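Local coordinates for uncharacterized protein (Sulfolobus solfataricus P2, PDB 2QS7) that is of unknown function but is a putative oxidoreductase of the DsrE/DsrF-like family, possibly linked to sulfur chemistry, at residues A[12-24]-A[62-76]. Sequence-based numbering, arbitrary orientation.
Sequences IIVFSGTIDKLMP and PQIDKNYEQMGPIMM
The loop that leaves the C-terminal end of strand 9-14 in the parallel sheet of this DsrE/DsrF-like α/β fold, together with the first turn of helix 19-34, is clasped here by the extended run 62-65. Ile19 N, in the first turn of the helix, donates to Gln63 O (2.8 Å, N-H...O 163°); one residue on in the helix and two on in the run, Asp20 OD1 accepts from Asp65 N at 2.9 Å, the donor lying above the carboxylate plane. Asp20 CG sits between its backbone N and carbonyl carbon (chi1 54°), which sets the carboxylate against the backbone of Asp65; its OD2 accepts a hydrogen bond from Trp46 NE1 of the second subunit. Ile19 lies alongside Pro62, CB to CB 3.7 Å, while its CG2 lies against the Ile64 side chain and faces the selenomethionine Met76, SE 4.3 Å away. Trp87 of helix 87-97 also touches Ile19. Asp65 OD1 closes an Asx turn by accepting from Asn67 N (2.8 Å), and this turn leads into Tyr68, whose OH is hydrogen-bonded to Gly17 N of the second subunit, so the contact forms part of the interface between subunits of the trimer. The Gln63 side chain, extended beyond CG, makes a weak hydrogen bond from NE2 to Gly17 O at 3.3 Å.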
loop_
_atom_site.group_PDB
_atom_site.type_symbol
_atom_site.label_atom_id
_atom_site.label_comp_id
_atom_site.label_asym_id
_atom_site.label_seq_id
_atom_site.Cartn_x
_atom_site.Cartn_y
_atom_site.Cartn_z
ATOM N N ILE A 12 2.236 9.024 6.587
ATOM C CA ILE A 12 1.335 8.071 5.937
ATOM C C ILE A 12 0.394 8.769 4.999
ATOM O O ILE A 12 -0.225 9.767 5.378
ATOM C CB ILE A 12 0.445 7.337 6.987
ATOM C CG1 ILE A 12 1.309 6.679 8.067
ATOM C CG2 ILE A 12 -0.495 6.303 6.291
ATOM C CD1 ILE A 12 0.441 5.968 9.143
ATOM N N ILE A 13 0.313 8.245 3.767
ATOM C CA ILE A 13 -0.660 8.702 2.779
ATOM C C ILE A 13 -1.848 7.783 2.990
ATOM O O ILE A 13 -1.786 6.555 2.760
ATOM C CB ILE A 13 -0.193 8.607 1.325
ATOM C CG1 ILE A 13 1.021 9.487 1.110
ATOM C CG2 ILE A 13 -1.325 9.008 0.331
ATOM C CD1 ILE A 13 1.670 9.326 -0.304
ATOM N N VAL A 14 -2.912 8.366 3.513
ATOM C CA VAL A 14 -4.138 7.605 3.820
ATOM C C VAL A 14 -5.020 7.724 2.620
ATOM O O VAL A 14 -5.816 8.667 2.490
ATOM C CB VAL A 14 -4.857 8.124 5.094
ATOM C CG1 VAL A 14 -6.058 7.229 5.440
ATOM C CG2 VAL A 14 -3.871 8.219 6.285
ATOM N N PHE A 15 -4.831 6.781 1.700
ATOM C CA PHE A 15 -5.611 6.729 0.455
ATOM C C PHE A 15 -6.917 5.981 0.607
ATOM O O PHE A 15 -7.971 6.362 0.001
ATOM C CB PHE A 15 -4.754 6.017 -0.598
ATOM C CG PHE A 15 -5.471 5.677 -1.848
ATOM C CD1 PHE A 15 -5.551 6.577 -2.882
ATOM C CD2 PHE A 15 -6.088 4.451 -2.001
ATOM C CE1 PHE A 15 -6.225 6.247 -4.023
ATOM C CE2 PHE A 15 -6.723 4.137 -3.139
ATOM C CZ PHE A 15 -6.806 5.029 -4.147
ATOM N N SER A 16 -6.846 4.881 1.361
ATOM C CA SER A 16 -8.017 3.992 1.541
ATOM C C SER A 16 -9.055 4.552 2.503
ATOM O O SER A 16 -8.759 5.396 3.350
ATOM C CB SER A 16 -7.553 2.613 1.999
ATOM O OG SER A 16 -6.606 2.083 1.078
ATOM N N GLY A 17 -10.296 4.089 2.338
ATOM C CA GLY A 17 -11.392 4.551 3.163
ATOM C C GLY A 17 -12.207 3.445 3.827
ATOM O O GLY A 17 -13.211 3.744 4.416
ATOM N N THR A 18 -11.768 2.196 3.750
ATOM C CA THR A 18 -12.477 1.096 4.388
ATOM C C THR A 18 -12.006 1.010 5.836
ATOM O O THR A 18 -10.900 1.391 6.167
ATOM C CB THR A 18 -12.292 -0.236 3.632
ATOM O OG1 THR A 18 -10.893 -0.521 3.477
ATOM C CG2 THR A 18 -12.918 -0.139 2.271
ATOM N N ILE A 19 -12.862 0.491 6.702
ATOM C CA ILE A 19 -12.567 0.441 8.124
ATOM C C ILE A 19 -11.341 -0.403 8.440
ATOM O O ILE A 19 -10.585 -0.041 9.329
ATOM C CB ILE A 19 -13.808 -0.027 8.967
ATOM C CG1 ILE A 19 -13.602 0.222 10.461
ATOM C CG2 ILE A 19 -14.135 -1.497 8.729
ATOM C CD1 ILE A 19 -13.498 1.668 10.813
ATOM N N ASP A 20 -11.137 -1.490 7.705
ATOM C CA ASP A 20 -9.997 -2.365 7.962
ATOM C C ASP A 20 -8.681 -1.705 7.633
ATOM O O ASP A 20 -7.657 -2.120 8.146
ATOM C CB ASP A 20 -10.135 -3.716 7.250
ATOM C CG ASP A 20 -10.380 -3.568 5.774
ATOM O OD1 ASP A 20 -11.435 -2.981 5.424
ATOM O OD2 ASP A 20 -9.543 -4.062 4.977
ATOM N N LYS A 21 -8.689 -0.665 6.804
ATOM C CA LYS A 21 -7.459 0.074 6.529
ATOM C C LYS A 21 -7.329 1.313 7.415
ATOM O O LYS A 21 -6.233 1.724 7.775
ATOM C CB LYS A 21 -7.324 0.407 5.055
ATOM C CG LYS A 21 -7.134 -0.855 4.207
ATOM C CD LYS A 21 -6.204 -0.619 3.022
ATOM C CE LYS A 21 -6.089 -1.851 2.123
ATOM N NZ LYS A 21 -5.282 -1.616 0.866
ATOM N N LEU A 22 -8.447 1.884 7.818
ATOM C CA LEU A 22 -8.404 3.045 8.686
ATOM C C LEU A 22 -7.951 2.641 10.085
ATOM O O LEU A 22 -7.287 3.428 10.746
ATOM C CB LEU A 22 -9.761 3.761 8.710
ATOM C CG LEU A 22 -10.179 4.479 7.418
ATOM C CD1 LEU A 22 -11.671 4.838 7.427
ATOM C CD2 LEU A 22 -9.293 5.708 7.181
HETATM N N MSE A 23 -8.298 1.433 10.552
HETATM C CA MSE A 23 -7.841 0.982 11.883
HETATM C C MSE A 23 -6.317 0.969 12.032
HETATM O O MSE A 23 -5.812 1.512 12.998
HETATM C CB MSE A 23 -8.429 -0.380 12.244
HETATM C CG MSE A 23 -9.883 -0.359 12.756
HETATM SE SE MSE A 23 -10.145 0.774 14.345
HETATM C CE MSE A 23 -8.480 0.433 15.370
ATOM N N PRO A 24 -5.593 0.310 11.112
ATOM C CA PRO A 24 -4.131 0.369 11.090
ATOM C C PRO A 24 -3.611 1.807 11.136
ATOM O O PRO A 24 -2.589 2.080 11.778
ATOM C CB PRO A 24 -3.780 -0.250 9.738
ATOM C CG PRO A 24 -4.869 -1.059 9.364
ATOM C CD PRO A 24 -6.103 -0.603 10.085
ATOM N N PRO A 62 -19.718 0.965 9.193
ATOM C CA PRO A 62 -18.427 1.095 8.471
ATOM C C PRO A 62 -18.256 0.042 7.366
ATOM O O PRO A 62 -18.777 -1.083 7.489
ATOM C CB PRO A 62 -17.355 0.942 9.577
ATOM C CG PRO A 62 -18.123 0.512 10.842
ATOM C CD PRO A 62 -19.542 0.953 10.660
ATOM N N GLN A 63 -17.539 0.397 6.304
ATOM C CA GLN A 63 -17.397 -0.522 5.179
ATOM C C GLN A 63 -16.086 -1.298 5.266
ATOM O O GLN A 63 -15.042 -0.706 5.342
ATOM C CB GLN A 63 -17.535 0.220 3.825
ATOM C CG GLN A 63 -16.745 1.569 3.735
ATOM C CD GLN A 63 -16.398 2.039 2.292
ATOM O OE1 GLN A 63 -16.921 1.531 1.296
ATOM N NE2 GLN A 63 -15.486 3.011 2.198
ATOM N N ILE A 64 -16.172 -2.624 5.292
ATOM C CA ILE A 64 -15.000 -3.494 5.247
ATOM C C ILE A 64 -14.637 -3.709 3.774
ATOM O O ILE A 64 -15.491 -3.632 2.885
ATOM C CB ILE A 64 -15.294 -4.928 5.805
ATOM C CG1 ILE A 64 -15.722 -4.922 7.266
ATOM C CG2 ILE A 64 -14.039 -5.810 5.743
ATOM C CD1 ILE A 64 -14.551 -4.740 8.206
ATOM N N ASP A 65 -13.369 -3.982 3.513
ATOM C CA ASP A 65 -12.922 -4.320 2.169
ATOM C C ASP A 65 -13.737 -5.543 1.698
ATOM O O ASP A 65 -13.793 -6.551 2.389
ATOM C CB ASP A 65 -11.417 -4.624 2.193
ATOM C CG ASP A 65 -10.818 -4.865 0.810
ATOM O OD1 ASP A 65 -11.516 -5.392 -0.080
ATOM O OD2 ASP A 65 -9.619 -4.554 0.606
ATOM N N LYS A 66 -14.357 -5.437 0.525
ATOM C CA LYS A 66 -15.127 -6.543 -0.027
ATOM C C LYS A 66 -14.319 -7.851 -0.113
ATOM O O LYS A 66 -14.884 -8.923 -0.086
ATOM C CB LYS A 66 -15.690 -6.167 -1.402
ATOM C CG LYS A 66 -16.739 -5.043 -1.380
ATOM C CD LYS A 66 -17.290 -4.789 -2.778
ATOM C CE LYS A 66 -18.546 -3.942 -2.774
ATOM N NZ LYS A 66 -19.217 -4.014 -4.113
ATOM N N ASN A 67 -12.993 -7.755 -0.214
ATOM C CA ASN A 67 -12.145 -8.951 -0.269
ATOM C C ASN A 67 -12.168 -9.791 1.014
ATOM O O ASN A 67 -11.841 -10.997 0.984
ATOM C CB ASN A 67 -10.702 -8.559 -0.525
ATOM C CG ASN A 67 -10.485 -8.009 -1.891
ATOM O OD1 ASN A 67 -10.909 -8.590 -2.858
ATOM N ND2 ASN A 67 -9.760 -6.909 -1.984
ATOM N N TYR A 68 -12.538 -9.152 2.129
ATOM C CA TYR A 68 -12.577 -9.814 3.435
ATOM C C TYR A 68 -13.937 -9.644 4.143
ATOM O O TYR A 68 -13.974 -9.596 5.370
ATOM C CB TYR A 68 -11.450 -9.258 4.353
ATOM C CG TYR A 68 -10.095 -9.034 3.671
ATOM C CD1 TYR A 68 -9.188 -10.074 3.496
ATOM C CD2 TYR A 68 -9.742 -7.796 3.192
ATOM C CE1 TYR A 68 -7.958 -9.879 2.851
ATOM C CE2 TYR A 68 -8.505 -7.583 2.547
ATOM C CZ TYR A 68 -7.618 -8.637 2.383
ATOM O OH TYR A 68 -6.404 -8.450 1.748
ATOM N N GLU A 69 -15.035 -9.546 3.388
ATOM C CA GLU A 69 -16.382 -9.416 3.979
ATOM C C GLU A 69 -16.714 -10.494 5.027
ATOM O O GLU A 69 -17.176 -10.175 6.132
ATOM C CB GLU A 69 -17.478 -9.518 2.910
ATOM C CG GLU A 69 -17.634 -8.357 1.950
ATOM C CD GLU A 69 -18.722 -8.625 0.910
ATOM O OE1 GLU A 69 -19.458 -9.628 1.055
ATOM O OE2 GLU A 69 -18.852 -7.851 -0.058
ATOM N N GLN A 70 -16.507 -11.762 4.657
ATOM C CA GLN A 70 -16.810 -12.907 5.526
ATOM C C GLN A 70 -16.187 -12.769 6.913
ATOM O O GLN A 70 -16.751 -13.230 7.897
ATOM C CB GLN A 70 -16.340 -14.214 4.875
HETATM N N MSE A 71 -15.030 -12.115 6.983
HETATM C CA MSE A 71 -14.299 -11.905 8.239
HETATM C C MSE A 71 -14.645 -10.623 9.003
HETATM O O MSE A 71 -14.131 -10.396 10.112
HETATM C CB MSE A 71 -12.808 -11.821 7.925
HETATM C CG MSE A 71 -12.168 -13.097 7.509
HETATM SE SE MSE A 71 -12.180 -14.287 9.024
HETATM C CE MSE A 71 -13.950 -15.360 8.759
ATOM N N GLY A 72 -15.477 -9.778 8.390
ATOM C CA GLY A 72 -15.861 -8.476 8.952
ATOM C C GLY A 72 -16.470 -8.510 10.338
ATOM O O GLY A 72 -15.925 -7.902 11.264
ATOM N N PRO A 73 -17.594 -9.223 10.491
ATOM C CA PRO A 73 -18.251 -9.308 11.802
ATOM C C PRO A 73 -17.326 -9.751 12.948
ATOM O O PRO A 73 -17.367 -9.136 14.020
ATOM C CB PRO A 73 -19.380 -10.333 11.586
ATOM C CG PRO A 73 -19.150 -10.935 10.232
ATOM C CD PRO A 73 -18.314 -9.976 9.450
ATOM N N ILE A 74 -16.507 -10.789 12.725
ATOM C CA ILE A 74 -15.565 -11.279 13.759
ATOM C C ILE A 74 -14.748 -10.126 14.333
ATOM O O ILE A 74 -14.596 -9.992 15.556
ATOM C CB ILE A 74 -14.524 -12.334 13.233
ATOM C CG1 ILE A 74 -15.202 -13.649 12.833
ATOM C CG2 ILE A 74 -13.452 -12.633 14.302
ATOM C CD1 ILE A 74 -14.216 -14.781 12.481
HETATM N N MSE A 75 -14.216 -9.304 13.428
HETATM C CA MSE A 75 -13.399 -8.182 13.813
HETATM C C MSE A 75 -14.222 -7.098 14.523
HETATM O O MSE A 75 -13.828 -6.634 15.598
HETATM C CB MSE A 75 -12.696 -7.616 12.575
HETATM C CG MSE A 75 -11.673 -6.543 12.861
HETATM SE SE MSE A 75 -11.137 -5.692 11.167
HETATM C CE MSE A 75 -12.969 -5.135 10.541
HETATM N N MSE A 76 -15.347 -6.699 13.929
HETATM C CA MSE A 76 -16.174 -5.633 14.493
HETATM C C MSE A 76 -16.660 -6.005 15.884
HETATM O O MSE A 76 -16.557 -5.196 16.810
HETATM C CB MSE A 76 -17.345 -5.309 13.556
HETATM C CG MSE A 76 -16.874 -4.832 12.167
HETATM SE SE MSE A 76 -15.531 -3.428 12.298
HETATM C CE MSE A 76 -16.718 -2.063 13.202
#